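Local atomic coordinates of glutamate--cysteine ligase GshA (Methylobacillus flagellatus KT, PDB entry 3K1T), a protein that probably acts as a ligase that joins glutamate to cysteine, the reaction that opens glutathione synthesis. Residues S47-N52 and E343-M348; G330-E335 and D367-A372; F357-T362 and M375-L380. All blocks are in the same frame, centred on the assembly; numbering follows the deposited sequence. Where two conformers were deposited one is given.

In the fold
Contacts 1 and 3 belong to one antiparallel sheet, where strands 340-349 and 352-361 are neighbours; contact 2 ties together two loops beside it. Contact 1 is the core example, almost wholly buried, with a salt bridge and a sulfate site at its two ends. Contact 3 pairs an end strand with the sheet, is only partly buried and mixes aromatic, aliphatic and exposed groups. Contact 2, also buried, has a single hydrogen bond across and relies on an asparagine set between two rings. Polar links join all three: R51 of contact 1 reaches carbonyls of contact 2, E343 bonds to H361 of contact 3, and contacts 1 and 3 share the sulfate.

Contact 1. Residues S47-N52 and E343-M348; sequences SVDLRN and EPVIYM. With SO4 (sulfate ion), chain B.
A sulfate pocket closes one end of this pair, where S47 and Y347 converge on one oxygen: S47 OG donates to sulfate O2 at 2.8 Å, and Y347 OH adds a weak bond to the same atom. With chi1 at 66°, S47 OG is turned to the ion while S47 CB rests over a face of the Y347 ring, 4.0 Å from its centroid, as a CH-pi contact. The ion, probably from the crystallisation liquor, is also held by R359, N63 and G67. Next along this face D49 OD1 lies 3.5 Å from V345 CG1, its stronger partner being R359. Both strands are interior members of an antiparallel sheet, and V48 with I346 forms a hydrogen-bonded pair, I346 N to V48 O spanning 2.8 Å. On the opposite face, against helix 398-421, V48 CG2 touches CE of M348, a selenomethionine here, at 3.6 Å, and L50 CD1 meets I346 CG1. At the far end R51 and E343 form a side-on salt bridge: NE meets OE1 from above the carboxylate plane at 2.9 Å, and NH2 meets OE2 on its syn side, also at 2.9 Å, with the two planes 50° apart. An alanine in place of R51 would probably deprive the E343 carboxylate of this charged mate and the carbonyls of V331, L370 and N371 of the donors R51 gives them. H361 supplies E343 OE2 with a second partner.

Contact 2. Residues G330-E335 and D367-A372; sequences GVYTFE and DENLNA
N369 O is held by two groups of the facing loop: T333 N donates to it at 3.0 Å, lying in the carbonyl plane, and Y332 CA adds a C-H...O contact at 3.4 Å. The side chain of N369 makes the rest of the contact. Its CG stands between the backbone N and the carbonyl carbon (chi1 61°), from where the amide spans the edges of two aromatic rings. OD1 lies in the plane of the Y332 ring, 3.6 Å from CE1, an approach in which the carbonyl oxygen would favour the slightly positive ring hydrogens. On its other branch ND2 comes to the edge of the F334 ring, 3.6 Å from CE1. The amide is nearly perpendicular to both rings, at 89° and 87°. Packing is close beneath it, since N369 CB comes within 3.2 Å of T333 O, a carbonyl that the contact buries and that has no hydrogen-bond partner in the model. N369 is presented by a type I turn in which D367 O accepts from L370 N, and N371 N bonds to that same oxygen. Across from it, T333 OG1 takes the N-H of E335 in an ST turn and also bonds to A342 O. L370 CB packs on CE1 of Y332, whose OH is hydrogen-bonded to E277 O. The two loops lie beside the ends of strands 45-52 and 340-349: R51 bonds to V331 O, L370 O and N371 O, T333 leans on V341, and F334 reaches L7 of strand 6-7.

Contact 3. Residues F357-T362 and M375-L380; sequences FYRVHT and MHFEPL. With SO4 (sulfate ion), chain B.
Strands 357-361 and 377-380 run antiparallel at 146° with axes 4.4 Å apart, Y358 with L380 and V360 with E378 making the hydrogen-bonded pairs. They are the arms of a beta hairpin with a long connecting loop, and strand 377-381 adds to the sheet beyond strand 352-361. P379, which has no N-H to give, falls opposite R359 in a non-hydrogen-bonded pair, so the ladder loses nothing by it: L380 N still bonds to Y358 O at 2.9 Å and V360 N to E378 O. The last rung is less regular, T362 N meeting H376 O from above the carbonyl plane, where H376 centres an inverse gamma turn. On the face of R359 and F377, the arginine chain passes over the phenylalanine ring. R359 CG stands above the ring centre, 4.1 Å from the centroid, as a CH-pi contact. The chain runs extended to NE and then turns at chi4 (-74°), which brings the guanidinium beside the ring, the two planes 80° apart. NH1 comes within 3.4 Å of F377 CZ, though R359 CZ is 5.0 Å from the centroid of the F377 ring, at most a weak cation-pi attraction. F357 packs its CD2 on P379 CB at 3.9 Å and its CE2 near F377 CE1. The opposite face is aliphatic at its middle, V360 CG2 touching L380 CB at 3.8 Å, while Y358 sends its hydroxyl to E335. R359 NH2 is shared between a salt bridge to D49 and the sulfate, probably from the crystallisation liquor, donating to sulfate O1 at 2.9 Å and weakly to O3.

Contact 1. Residues S47-N52 and E343-M348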
loop_
_atom_site.group_PDB
_atom_site.type_symbol
_atom_site.label_atom_id
_atom_site.label_comp_id
_atom_site.label_asym_id
_atom_site.label_seq_id
_atom_site.Cartn_x
_atom_site.Cartn_y
_atom_site.Cartn_z
ATOM N N SER A 47 9.700 13.203 -4.219
ATOM C CA SER A 47 10.928 12.715 -3.599
ATOM C C SER A 47 11.543 13.805 -2.742
ATOM O O SER A 47 11.426 15.015 -3.060
ATOM C CB SER A 47 11.940 12.211 -4.626
ATOM O OG SER A 47 12.424 13.236 -5.449
ATOM N N VAL A 48 12.165 13.396 -1.629
ATOM C CA VAL A 48 12.804 14.345 -0.742
ATOM C C VAL A 48 14.230 13.884 -0.456
ATOM O O VAL A 48 14.432 12.728 -0.050
ATOM C CB VAL A 48 12.012 14.513 0.596
ATOM C CG1 VAL A 48 12.790 15.391 1.594
ATOM C CG2 VAL A 48 10.621 15.102 0.329
ATOM N N ASP A 49 15.186 14.773 -0.711
ATOM C CA ASP A 49 16.600 14.576 -0.402
ATOM C C ASP A 49 16.838 14.973 1.055
ATOM O O ASP A 49 16.468 16.093 1.455
ATOM C CB ASP A 49 17.501 15.487 -1.232
ATOM C CG ASP A 49 17.502 15.170 -2.735
ATOM O OD1 ASP A 49 16.759 14.283 -3.190
ATOM O OD2 ASP A 49 18.290 15.831 -3.476
ATOM N N LEU A 50 17.479 14.079 1.825
ATOM C CA LEU A 50 17.876 14.376 3.185
ATOM C C LEU A 50 19.399 14.386 3.327
ATOM O O LEU A 50 20.105 13.777 2.523
ATOM C CB LEU A 50 17.333 13.316 4.144
ATOM C CG LEU A 50 15.826 13.011 4.140
ATOM C CD1 LEU A 50 15.553 11.822 5.124
ATOM C CD2 LEU A 50 15.007 14.274 4.487
ATOM N N ARG A 51 19.870 15.053 4.378
ATOM C CA ARG A 51 21.241 14.924 4.855
ATOM C C ARG A 51 21.270 14.603 6.345
ATOM O O ARG A 51 20.606 15.256 7.159
ATOM C CB ARG A 51 22.097 16.137 4.531
ATOM C CG ARG A 51 22.449 16.204 3.045
ATOM C CD ARG A 51 23.488 17.281 2.792
ATOM N NE ARG A 51 24.134 17.067 1.513
ATOM C CZ ARG A 51 25.184 17.744 1.080
ATOM N NH1 ARG A 51 25.682 18.721 1.810
ATOM N NH2 ARG A 51 25.724 17.438 -0.110
ATOM N N ASN A 52 22.027 13.553 6.654
ATOM C CA ASN A 52 22.276 13.110 8.033
ATOM C C ASN A 52 23.697 13.574 8.416
ATOM O O ASN A 52 24.701 13.047 7.924
ATOM C CB ASN A 52 22.146 11.595 8.071
ATOM C CG ASN A 52 22.264 11.033 9.472
ATOM O OD1 ASN A 52 22.656 11.738 10.390
ATOM N ND2 ASN A 52 21.959 9.748 9.632
ATOM N N GLU A 343 24.183 10.298 0.167
ATOM C CA GLU A 343 23.081 11.006 0.778
ATOM C C GLU A 343 21.750 10.473 0.248
ATOM O O GLU A 343 21.628 10.206 -0.941
ATOM C CB GLU A 343 23.199 12.533 0.616
ATOM C CG GLU A 343 23.405 13.064 -0.816
ATOM C CD GLU A 343 23.815 14.515 -0.810
ATOM O OE1 GLU A 343 22.932 15.348 -0.480
ATOM O OE2 GLU A 343 25.007 14.821 -1.093
ATOM N N PRO A 344 20.763 10.301 1.135
ATOM C CA PRO A 344 19.543 9.582 0.745
ATOM C C PRO A 344 18.459 10.443 0.102
ATOM O O PRO A 344 18.326 11.651 0.384
ATOM C CB PRO A 344 19.010 9.035 2.091
ATOM C CG PRO A 344 19.465 10.096 3.063
ATOM C CD PRO A 344 20.859 10.449 2.599
ATOM N N VAL A 345 17.682 9.766 -0.744
ATOM C CA VAL A 345 16.503 10.307 -1.427
ATOM C C VAL A 345 15.315 9.389 -1.096
ATOM O O VAL A 345 15.395 8.190 -1.373
ATOM C CB VAL A 345 16.698 10.273 -2.961
ATOM C CG1 VAL A 345 15.526 10.992 -3.671
ATOM C CG2 VAL A 345 18.047 10.858 -3.367
ATOM N N ILE A 346 14.251 9.933 -0.520
ATOM C CA ILE A 346 13.100 9.181 -0.084
ATOM C C ILE A 346 11.941 9.427 -1.068
ATOM O O ILE A 346 11.589 10.586 -1.331
ATOM C CB ILE A 346 12.645 9.617 1.347
ATOM C CG1 ILE A 346 13.811 9.626 2.363
ATOM C CG2 ILE A 346 11.421 8.746 1.812
ATOM C CD1 ILE A 346 14.592 8.451 2.410
ATOM N N TYR A 347 11.370 8.349 -1.601
ATOM C CA TYR A 347 10.240 8.391 -2.553
ATOM C C TYR A 347 8.894 8.124 -1.858
ATOM O O TYR A 347 8.763 7.188 -1.031
ATOM C CB TYR A 347 10.460 7.354 -3.674
ATOM C CG TYR A 347 11.228 7.900 -4.839
ATOM C CD1 TYR A 347 12.469 8.540 -4.651
ATOM C CD2 TYR A 347 10.715 7.833 -6.126
ATOM C CE1 TYR A 347 13.155 9.086 -5.717
ATOM C CE2 TYR A 347 11.409 8.354 -7.210
ATOM C CZ TYR A 347 12.616 9.001 -6.997
ATOM O OH TYR A 347 13.271 9.573 -8.056
HETATM N N MSE A 348 7.899 8.924 -2.226
HETATM C CA MSE A 348 6.543 8.819 -1.754
HETATM C C MSE A 348 5.567 8.844 -2.907
HETATM O O MSE A 348 5.815 9.513 -3.912
HETATM C CB MSE A 348 6.225 9.937 -0.766
HETATM C CG MSE A 348 6.960 9.698 0.592
HETATM SE SE MSE A 348 7.397 11.354 1.520
HETATM C CE MSE A 348 8.635 12.061 0.205
HETATM S S SO4 B . 14.857 12.904 -8.057
HETATM O O1 SO4 B . 16.100 12.176 -7.948
HETATM O O2 SO4 B . 13.986 11.994 -7.382
HETATM O O3 SO4 B . 14.899 14.168 -7.357
HETATM O O4 SO4 B . 14.475 13.090 -9.475
HETATM O O HOH W 1 20.418 14.674 0.001
#

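Contact 2. Residues G330-E335 and D367-A372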
loop_
_atom_site.group_PDB
_atom_site.type_symbol
_atom_site.label_atom_id
_atom_site.label_comp_id
_atom_site.label_asym_id
_atom_site.label_seq_id
_atom_site.Cartn_x
_atom_site.Cartn_y
_atom_site.Cartn_z
ATOM N N GLY A 330 23.849 25.423 5.370
ATOM C CA GLY A 330 24.284 24.180 4.740
ATOM C C GLY A 330 24.298 23.058 5.769
ATOM O O GLY A 330 24.614 23.309 6.937
ATOM N N VAL A 331 23.915 21.851 5.349
ATOM C CA VAL A 331 23.876 20.662 6.240
ATOM C C VAL A 331 24.879 19.673 5.697
ATOM O O VAL A 331 24.939 19.440 4.498
ATOM C CB VAL A 331 22.471 20.048 6.266
ATOM C CG1 VAL A 331 22.412 18.827 7.251
ATOM C CG2 VAL A 331 21.428 21.141 6.656
ATOM N N TYR A 332 25.711 19.127 6.566
ATOM C CA TYR A 332 26.710 18.128 6.176
ATOM C C TYR A 332 26.044 16.783 6.016
ATOM O O TYR A 332 25.027 16.489 6.686
ATOM C CB TYR A 332 27.808 18.017 7.248
ATOM C CG TYR A 332 28.776 19.170 7.200
ATOM C CD1 TYR A 332 29.887 19.125 6.372
ATOM C CD2 TYR A 332 28.576 20.298 7.989
ATOM C CE1 TYR A 332 30.778 20.193 6.299
ATOM C CE2 TYR A 332 29.459 21.382 7.929
ATOM C CZ TYR A 332 30.556 21.326 7.070
ATOM O OH TYR A 332 31.450 22.384 7.007
ATOM N N THR A 333 26.587 15.960 5.118
ATOM C CA THR A 333 26.314 14.530 5.175
ATOM C C THR A 333 27.613 13.798 5.514
ATOM O O THR A 333 28.630 14.002 4.844
ATOM C CB THR A 333 25.733 13.920 3.887
ATOM O OG1 THR A 333 25.776 12.462 3.985
ATOM C CG2 THR A 333 26.498 14.399 2.603
ATOM N N PHE A 334 27.576 12.944 6.544
ATOM C CA PHE A 334 28.742 12.126 6.896
ATOM C C PHE A 334 28.533 10.661 6.556
ATOM O O PHE A 334 29.359 9.828 6.902
ATOM C CB PHE A 334 29.127 12.300 8.370
ATOM C CG PHE A 334 29.499 13.703 8.703
ATOM C CD1 PHE A 334 30.591 14.293 8.104
ATOM C CD2 PHE A 334 28.710 14.465 9.522
ATOM C CE1 PHE A 334 30.932 15.618 8.376
ATOM C CE2 PHE A 334 29.044 15.783 9.804
ATOM C CZ PHE A 334 30.162 16.359 9.222
ATOM N N GLU A 335 27.471 10.336 5.824
ATOM C CA GLU A 335 27.313 8.957 5.369
ATOM C C GLU A 335 28.304 8.698 4.220
ATOM O O GLU A 335 28.454 9.544 3.331
ATOM C CB GLU A 335 25.881 8.699 4.913
ATOM C CG GLU A 335 24.855 8.870 6.013
ATOM C CD GLU A 335 23.480 8.304 5.616
ATOM O OE1 GLU A 335 23.333 7.063 5.586
ATOM O OE2 GLU A 335 22.578 9.101 5.293
ATOM N N ASP A 367 35.895 17.911 0.718
ATOM C CA ASP A 367 34.664 18.702 0.886
ATOM C C ASP A 367 33.404 18.109 0.224
ATOM O O ASP A 367 32.392 18.789 0.071
ATOM C CB ASP A 367 34.876 20.107 0.396
ATOM C CG ASP A 367 35.786 20.912 1.319
ATOM O OD1 ASP A 367 35.870 20.619 2.546
ATOM O OD2 ASP A 367 36.404 21.857 0.792
ATOM N N GLU A 368 33.467 16.837 -0.152
ATOM C CA GLU A 368 32.285 16.148 -0.653
ATOM C C GLU A 368 31.204 15.957 0.417
ATOM O O GLU A 368 30.044 15.723 0.073
ATOM C CB GLU A 368 32.670 14.819 -1.316
ATOM C CG GLU A 368 33.328 15.024 -2.693
ATOM C CD GLU A 368 32.523 15.915 -3.586
ATOM O OE1 GLU A 368 31.322 15.650 -3.806
ATOM O OE2 GLU A 368 33.069 16.937 -4.036
ATOM N N ASN A 369 31.562 16.050 1.689
ATOM C CA ASN A 369 30.562 16.058 2.765
ATOM C C ASN A 369 29.732 17.354 2.811
ATOM O O ASN A 369 28.720 17.417 3.509
ATOM C CB ASN A 369 31.170 15.735 4.140
ATOM C CG ASN A 369 32.227 16.722 4.591
ATOM O OD1 ASN A 369 32.351 17.828 4.046
ATOM N ND2 ASN A 369 33.046 16.300 5.592
ATOM N N LEU A 370 30.177 18.368 2.047
ATOM C CA LEU A 370 29.554 19.693 1.968
ATOM C C LEU A 370 28.926 19.901 0.578
ATOM O O LEU A 370 27.752 20.254 0.459
ATOM C CB LEU A 370 30.651 20.743 2.266
ATOM C CG LEU A 370 30.354 22.224 2.291
ATOM C CD1 LEU A 370 31.485 23.027 3.043
ATOM C CD2 LEU A 370 30.152 22.746 0.849
ATOM N N ASN A 371 29.720 19.681 -0.467
ATOM C CA ASN A 371 29.292 19.938 -1.874
ATOM C C ASN A 371 28.028 19.159 -2.251
ATOM O O ASN A 371 27.916 17.959 -1.973
ATOM C CB ASN A 371 30.419 19.550 -2.867
ATOM C CG ASN A 371 31.725 20.386 -2.695
ATOM O OD1 ASN A 371 31.693 21.515 -2.242
ATOM N ND2 ASN A 371 32.872 19.792 -3.062
ATOM N N ALA A 372 27.102 19.827 -2.938
ATOM C CA ALA A 372 25.904 19.169 -3.472
ATOM C C ALA A 372 26.380 18.351 -4.675
ATOM O O ALA A 372 27.227 18.821 -5.415
ATOM C CB ALA A 372 24.851 20.217 -3.885
#

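Contact 3. Residues F357-T362 and M375-L380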
loop_
_atom_site.group_PDB
_atom_site.type_symbol
_atom_site.label_atom_id
_atom_site.label_comp_id
_atom_site.label_asym_id
_atom_site.label_seq_id
_atom_site.Cartn_x
_atom_site.Cartn_y
_atom_site.Cartn_z
ATOM N N PHE A 357 16.673 5.741 -2.640
ATOM C CA PHE A 357 18.011 5.367 -2.983
ATOM C C PHE A 357 18.997 6.373 -2.437
ATOM O O PHE A 357 18.623 7.481 -2.123
ATOM C CB PHE A 357 18.167 5.193 -4.516
ATOM C CG PHE A 357 17.877 6.431 -5.312
ATOM C CD1 PHE A 357 16.583 6.689 -5.774
ATOM C CD2 PHE A 357 18.884 7.309 -5.636
ATOM C CE1 PHE A 357 16.310 7.805 -6.529
ATOM C CE2 PHE A 357 18.639 8.467 -6.393
ATOM C CZ PHE A 357 17.332 8.725 -6.834
ATOM N N TYR A 358 20.258 5.961 -2.292
ATOM C CA TYR A 358 21.337 6.907 -2.018
ATOM C C TYR A 358 21.956 7.477 -3.296
ATOM O O TYR A 358 22.163 6.746 -4.264
ATOM C CB TYR A 358 22.452 6.214 -1.257
ATOM C CG TYR A 358 22.195 5.990 0.222
ATOM C CD1 TYR A 358 22.418 7.006 1.123
ATOM C CD2 TYR A 358 21.773 4.746 0.711
ATOM C CE1 TYR A 358 22.259 6.802 2.490
ATOM C CE2 TYR A 358 21.611 4.536 2.109
ATOM C CZ TYR A 358 21.860 5.574 2.972
ATOM O OH TYR A 358 21.719 5.393 4.350
ATOM N N ARG A 359 22.304 8.753 -3.251
ATOM C CA ARG A 359 23.187 9.360 -4.248
ATOM C C ARG A 359 24.611 9.203 -3.711
ATOM O O ARG A 359 24.957 9.826 -2.708
ATOM C CB ARG A 359 22.894 10.841 -4.431
ATOM C CG ARG A 359 21.435 11.194 -4.816
ATOM C CD ARG A 359 21.265 12.697 -4.974
ATOM N NE ARG A 359 19.848 13.088 -4.928
ATOM C CZ ARG A 359 18.963 12.885 -5.909
ATOM N NH1 ARG A 359 19.354 12.367 -7.060
ATOM N NH2 ARG A 359 17.678 13.221 -5.744
ATOM N N VAL A 360 25.405 8.392 -4.398
ATOM C CA VAL A 360 26.767 8.099 -4.008
ATOM C C VAL A 360 27.646 8.961 -4.900
ATOM O O VAL A 360 27.707 8.770 -6.127
ATOM C CB VAL A 360 27.090 6.577 -4.121
ATOM C CG1 VAL A 360 28.592 6.260 -3.720
ATOM C CG2 VAL A 360 26.123 5.708 -3.292
ATOM N N HIS A 361 28.274 9.951 -4.294
ATOM C CA HIS A 361 29.088 10.937 -5.027
ATOM C C HIS A 361 30.177 10.274 -5.869
ATOM O O HIS A 361 30.894 9.385 -5.394
ATOM C CB HIS A 361 29.781 11.934 -4.073
ATOM C CG HIS A 361 28.857 12.863 -3.355
ATOM N ND1 HIS A 361 29.245 14.128 -2.967
ATOM C CD2 HIS A 361 27.603 12.692 -2.876
ATOM C CE1 HIS A 361 28.274 14.690 -2.279
ATOM N NE2 HIS A 361 27.247 13.860 -2.252
ATOM N N THR A 362 30.302 10.718 -7.124
ATOM C CA THR A 362 31.404 10.269 -7.983
ATOM C C THR A 362 32.696 11.048 -7.710
ATOM O O THR A 362 33.765 10.513 -7.890
ATOM C CB THR A 362 31.049 10.356 -9.487
ATOM O OG1 THR A 362 30.648 11.683 -9.777
ATOM C CG2 THR A 362 29.892 9.433 -9.841
HETATM N N MSE A 375 24.472 16.137 -10.701
HETATM C CA MSE A 375 24.372 14.925 -11.520
HETATM C C MSE A 375 25.493 13.954 -11.276
HETATM O O MSE A 375 25.477 12.866 -11.813
HETATM C CB MSE A 375 24.472 15.310 -13.007
HETATM C CG MSE A 375 23.345 16.195 -13.477
HETATM SE SE MSE A 375 21.631 15.251 -13.226
HETATM C CE MSE A 375 22.006 13.506 -14.083
ATOM N N HIS A 376 26.492 14.356 -10.503
ATOM C CA HIS A 376 27.681 13.544 -10.289
ATOM C C HIS A 376 27.507 12.539 -9.137
ATOM O O HIS A 376 28.082 12.685 -8.034
ATOM C CB HIS A 376 28.884 14.465 -10.060
ATOM C CG HIS A 376 29.112 15.408 -11.201
ATOM N ND1 HIS A 376 28.699 16.726 -11.177
ATOM C CD2 HIS A 376 29.625 15.200 -12.437
ATOM C CE1 HIS A 376 28.992 17.301 -12.331
ATOM N NE2 HIS A 376 29.560 16.399 -13.109
ATOM N N PHE A 377 26.728 11.512 -9.418
ATOM C CA PHE A 377 26.453 10.455 -8.457
ATOM C C PHE A 377 26.063 9.196 -9.195
ATOM O O PHE A 377 25.631 9.243 -10.352
ATOM C CB PHE A 377 25.350 10.888 -7.471
ATOM C CG PHE A 377 23.962 10.897 -8.075
ATOM C CD1 PHE A 377 23.196 9.732 -8.120
ATOM C CD2 PHE A 377 23.448 12.060 -8.627
ATOM C CE1 PHE A 377 21.926 9.734 -8.699
ATOM C CE2 PHE A 377 22.164 12.065 -9.217
ATOM C CZ PHE A 377 21.427 10.896 -9.247
ATOM N N GLU A 378 26.240 8.065 -8.545
ATOM C CA GLU A 378 25.641 6.816 -8.949
ATOM C C GLU A 378 24.605 6.403 -7.864
ATOM O O GLU A 378 24.881 6.549 -6.674
ATOM C CB GLU A 378 26.692 5.755 -9.056
ATOM C CG GLU A 378 27.677 6.087 -10.213
ATOM C CD GLU A 378 28.825 5.109 -10.315
ATOM O OE1 GLU A 378 28.893 4.147 -9.497
ATOM O OE2 GLU A 378 29.677 5.319 -11.231
ATOM N N PRO A 379 23.446 5.873 -8.275
ATOM C CA PRO A 379 22.417 5.477 -7.282
ATOM C C PRO A 379 22.769 4.171 -6.591
ATOM O O PRO A 379 23.388 3.314 -7.198
ATOM C CB PRO A 379 21.143 5.308 -8.125
ATOM C CG PRO A 379 21.667 4.929 -9.534
ATOM C CD PRO A 379 23.000 5.685 -9.676
ATOM N N LEU A 380 22.371 4.020 -5.338
ATOM C CA LEU A 380 22.520 2.782 -4.597
ATOM C C LEU A 380 21.208 2.549 -3.893
ATOM O O LEU A 380 20.794 3.345 -3.059
ATOM C CB LEU A 380 23.612 2.903 -3.546
ATOM C CG LEU A 380 23.807 1.676 -2.666
ATOM C CD1 LEU A 380 24.435 0.506 -3.457
ATOM C CD2 LEU A 380 24.672 2.106 -1.451
HETATM S S SO4 B . 14.857 12.904 -8.057
HETATM O O1 SO4 B . 16.100 12.176 -7.948
HETATM O O2 SO4 B . 13.986 11.994 -7.382
HETATM O O3 SO4 B . 14.899 14.168 -7.357
HETATM O O4 SO4 B . 14.475 13.090 -9.475
#